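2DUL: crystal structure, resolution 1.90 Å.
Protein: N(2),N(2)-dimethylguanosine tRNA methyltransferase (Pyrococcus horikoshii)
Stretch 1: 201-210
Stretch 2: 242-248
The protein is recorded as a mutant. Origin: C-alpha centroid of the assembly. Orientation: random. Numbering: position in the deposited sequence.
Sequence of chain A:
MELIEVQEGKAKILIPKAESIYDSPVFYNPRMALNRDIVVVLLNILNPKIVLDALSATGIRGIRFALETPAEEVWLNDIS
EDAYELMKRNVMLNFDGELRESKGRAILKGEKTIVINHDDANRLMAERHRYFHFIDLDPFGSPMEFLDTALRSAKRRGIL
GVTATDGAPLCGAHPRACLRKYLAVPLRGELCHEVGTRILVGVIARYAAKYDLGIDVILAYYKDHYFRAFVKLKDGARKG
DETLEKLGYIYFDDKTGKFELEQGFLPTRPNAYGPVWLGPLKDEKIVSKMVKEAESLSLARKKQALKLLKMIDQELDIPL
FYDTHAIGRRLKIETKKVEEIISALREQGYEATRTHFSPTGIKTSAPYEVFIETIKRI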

# COMPACT_ATOMS: atom_id res chain seq x y z
N VAL A 201 -5.49 -4.80 -3.43
CA VAL A 201 -6.64 -4.27 -2.71
C VAL A 201 -7.78 -5.28 -2.77
O VAL A 201 -8.46 -5.54 -1.78
CB VAL A 201 -7.12 -2.94 -3.31
CG1 VAL A 201 -8.39 -2.47 -2.60
CG2 VAL A 201 -6.01 -1.88 -3.19
N GLY A 202 -7.97 -5.86 -3.96
CA GLY A 202 -9.02 -6.83 -4.16
C GLY A 202 -8.92 -8.08 -3.29
O GLY A 202 -9.95 -8.60 -2.85
N VAL A 203 -7.71 -8.57 -3.05
CA VAL A 203 -7.57 -9.77 -2.23
C VAL A 203 -7.85 -9.46 -0.75
O VAL A 203 -8.40 -10.30 -0.02
CB VAL A 203 -6.15 -10.41 -2.38
CG1 VAL A 203 -5.11 -9.59 -1.62
CG2 VAL A 203 -6.18 -11.87 -1.90
N ILE A 204 -7.49 -8.26 -0.32
CA ILE A 204 -7.75 -7.85 1.06
C ILE A 204 -9.27 -7.79 1.24
O ILE A 204 -9.81 -8.27 2.24
CB ILE A 204 -7.16 -6.45 1.36
CG1 ILE A 204 -5.64 -6.49 1.27
CG2 ILE A 204 -7.58 -5.99 2.76
CD1 ILE A 204 -4.98 -5.12 1.37
N ALA A 205 -9.96 -7.20 0.26
CA ALA A 205 -11.41 -7.08 0.30
C ALA A 205 -12.08 -8.46 0.34
O ALA A 205 -13.02 -8.68 1.09
CB ALA A 205 -11.91 -6.30 -0.92
N ARG A 206 -11.59 -9.38 -0.48
CA ARG A 206 -12.16 -10.72 -0.53
C ARG A 206 -11.94 -11.50 0.77
O ARG A 206 -12.87 -12.13 1.26
CB ARG A 206 -11.61 -11.51 -1.73
CG ARG A 206 -12.22 -11.06 -3.06
CD ARG A 206 -11.69 -11.87 -4.24
NE ARG A 206 -10.30 -11.52 -4.52
CZ ARG A 206 -9.44 -12.33 -5.13
NH1 ARG A 206 -9.82 -13.53 -5.53
NH2 ARG A 206 -8.19 -11.92 -5.34
N TYR A 207 -10.73 -11.44 1.34
CA TYR A 207 -10.47 -12.15 2.60
C TYR A 207 -11.26 -11.55 3.77
O TYR A 207 -11.63 -12.27 4.71
CB TYR A 207 -8.99 -12.12 2.96
CG TYR A 207 -8.17 -13.27 2.41
CD1 TYR A 207 -8.01 -13.45 1.04
CD2 TYR A 207 -7.58 -14.20 3.28
CE1 TYR A 207 -7.27 -14.53 0.53
CE2 TYR A 207 -6.84 -15.28 2.78
CZ TYR A 207 -6.69 -15.44 1.41
OH TYR A 207 -5.98 -16.50 0.91
N ALA A 208 -11.51 -10.25 3.71
CA ALA A 208 -12.21 -9.56 4.79
C ALA A 208 -13.71 -9.86 4.87
O ALA A 208 -14.29 -9.87 5.96
CB ALA A 208 -12.01 -8.05 4.66
N ALA A 209 -14.33 -10.11 3.72
CA ALA A 209 -15.77 -10.35 3.65
C ALA A 209 -16.32 -11.41 4.59
O ALA A 209 -17.40 -11.22 5.16
CB ALA A 209 -16.18 -10.67 2.19
N LYS A 210 -15.61 -12.52 4.77
CA LYS A 210 -16.12 -13.57 5.65
C LYS A 210 -16.30 -13.16 7.11
O LYS A 210 -17.01 -13.82 7.85
CB LYS A 210 -15.25 -14.84 5.55
CG LYS A 210 -13.83 -14.71 6.07
CD LYS A 210 -13.11 -16.04 5.89
CE LYS A 210 -11.63 -15.95 6.26
NZ LYS A 210 -10.92 -15.03 5.34
N GLU A 242 -21.37 -4.61 -0.08
CA GLU A 242 -21.10 -3.45 -0.93
C GLU A 242 -19.64 -3.42 -1.39
O GLU A 242 -19.33 -2.94 -2.48
CB GLU A 242 -21.42 -2.16 -0.17
CG GLU A 242 -22.87 -2.07 0.28
CD GLU A 242 -23.14 -0.87 1.16
OE1 GLU A 242 -22.45 -0.70 2.19
OE2 GLU A 242 -24.06 -0.09 0.83
N THR A 243 -18.75 -3.94 -0.55
CA THR A 243 -17.33 -3.98 -0.88
C THR A 243 -17.11 -4.98 -2.01
O THR A 243 -16.43 -4.68 -2.99
CB THR A 243 -16.49 -4.37 0.35
OG1 THR A 243 -16.67 -3.37 1.37
CG2 THR A 243 -15.00 -4.46 -0.00
N LEU A 244 -17.69 -6.17 -1.89
CA LEU A 244 -17.55 -7.18 -2.93
C LEU A 244 -18.14 -6.67 -4.25
O LEU A 244 -17.71 -7.08 -5.33
CB LEU A 244 -18.21 -8.50 -2.52
CG LEU A 244 -17.58 -9.26 -1.34
CD1 LEU A 244 -18.32 -10.57 -1.12
CD2 LEU A 244 -16.10 -9.53 -1.63
N GLU A 245 -19.12 -5.77 -4.17
CA GLU A 245 -19.73 -5.22 -5.38
C GLU A 245 -18.78 -4.26 -6.11
O GLU A 245 -19.06 -3.86 -7.24
CB GLU A 245 -21.03 -4.48 -5.04
CG GLU A 245 -22.22 -5.39 -4.85
CD GLU A 245 -23.48 -4.64 -4.42
OE1 GLU A 245 -24.54 -5.28 -4.31
OE2 GLU A 245 -23.40 -3.41 -4.20
N LYS A 246 -17.68 -3.89 -5.47
CA LYS A 246 -16.73 -2.98 -6.10
C LYS A 246 -15.62 -3.75 -6.81
O LYS A 246 -14.72 -3.14 -7.42
CB LYS A 246 -16.14 -2.02 -5.07
CG LYS A 246 -17.19 -1.08 -4.48
CD LYS A 246 -16.56 -0.01 -3.61
CE LYS A 246 -17.62 0.92 -3.03
NZ LYS A 246 -17.01 2.01 -2.21
N LEU A 247 -15.69 -5.07 -6.75
CA LEU A 247 -14.71 -5.93 -7.43
C LEU A 247 -15.13 -6.06 -8.89
O LEU A 247 -16.30 -5.86 -9.23
CB LEU A 247 -14.68 -7.33 -6.79
CG LEU A 247 -14.10 -7.49 -5.38
CD1 LEU A 247 -14.30 -8.93 -4.91
CD2 LEU A 247 -12.62 -7.13 -5.39
N GLY A 248 -14.18 -6.39 -9.75
CA GLY A 248 -14.50 -6.53 -11.15
C GLY A 248 -13.34 -7.12 -11.93
O GLY A 248 -12.39 -7.63 -11.33

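The first stretch is largely helical and packs against a second helix, which includes Glu 242, Thr 243 and Leu 244, and the turn and strand that follow. No hydrogen bond crosses between the stretches; the contact is made by van der Waals packing and buries 263 Å² in total. The second chain segment reverses through a type I turn from Leu 244 to Leu 247, held by the backbone bond from Leu 247 N to Leu 244 O (3.2 Å), and this turn brings both leucines to the same helix.

Leu 247 has the most surface covered by the other stretch (63 Å²). Its CA-to-CB bond points toward the helix, and its m,t rotamer (chi1 -70°, chi2 174°) extends the branched end to two neighbours. Leu 247 CD2 packs on the bare CA of Gly 202 at 3.8 Å. Leu 247 CD1 meets the aliphatic part of Arg 206, 3.5 Å from Arg 206 CG.

The CA-to-CB bond of Arg 206 points sideways to the other stretch; with chi1 at -75° and chi2 at -179° its CG and CD run past Leu 247. The turn at chi3 (-71°) accompanies a weak hydrogen bond from Arg 206 NE to Gly 202 O (3.4 Å), one helical turn back, an oxygen that also accepts the backbone bond from Arg 206 N. The guanidinium nitrogens NH1 and NH2 find partners elsewhere in the structure.

Leu 244 starts sideways, but its m,t conformation carries its end nearer the helix: Leu 244 CD1 lies 3.9 Å from Ala 209 CB, and Leu 244 CD2 lies 4.2 Å from Ala 205 O. Between the small residues, Ala 205 CB meets Thr 243 CG2 at 3.7 Å. With chi1 at -62°, Thr 243 offers this methyl to the alanine, while its OG1 is hydrogen-bonded elsewhere.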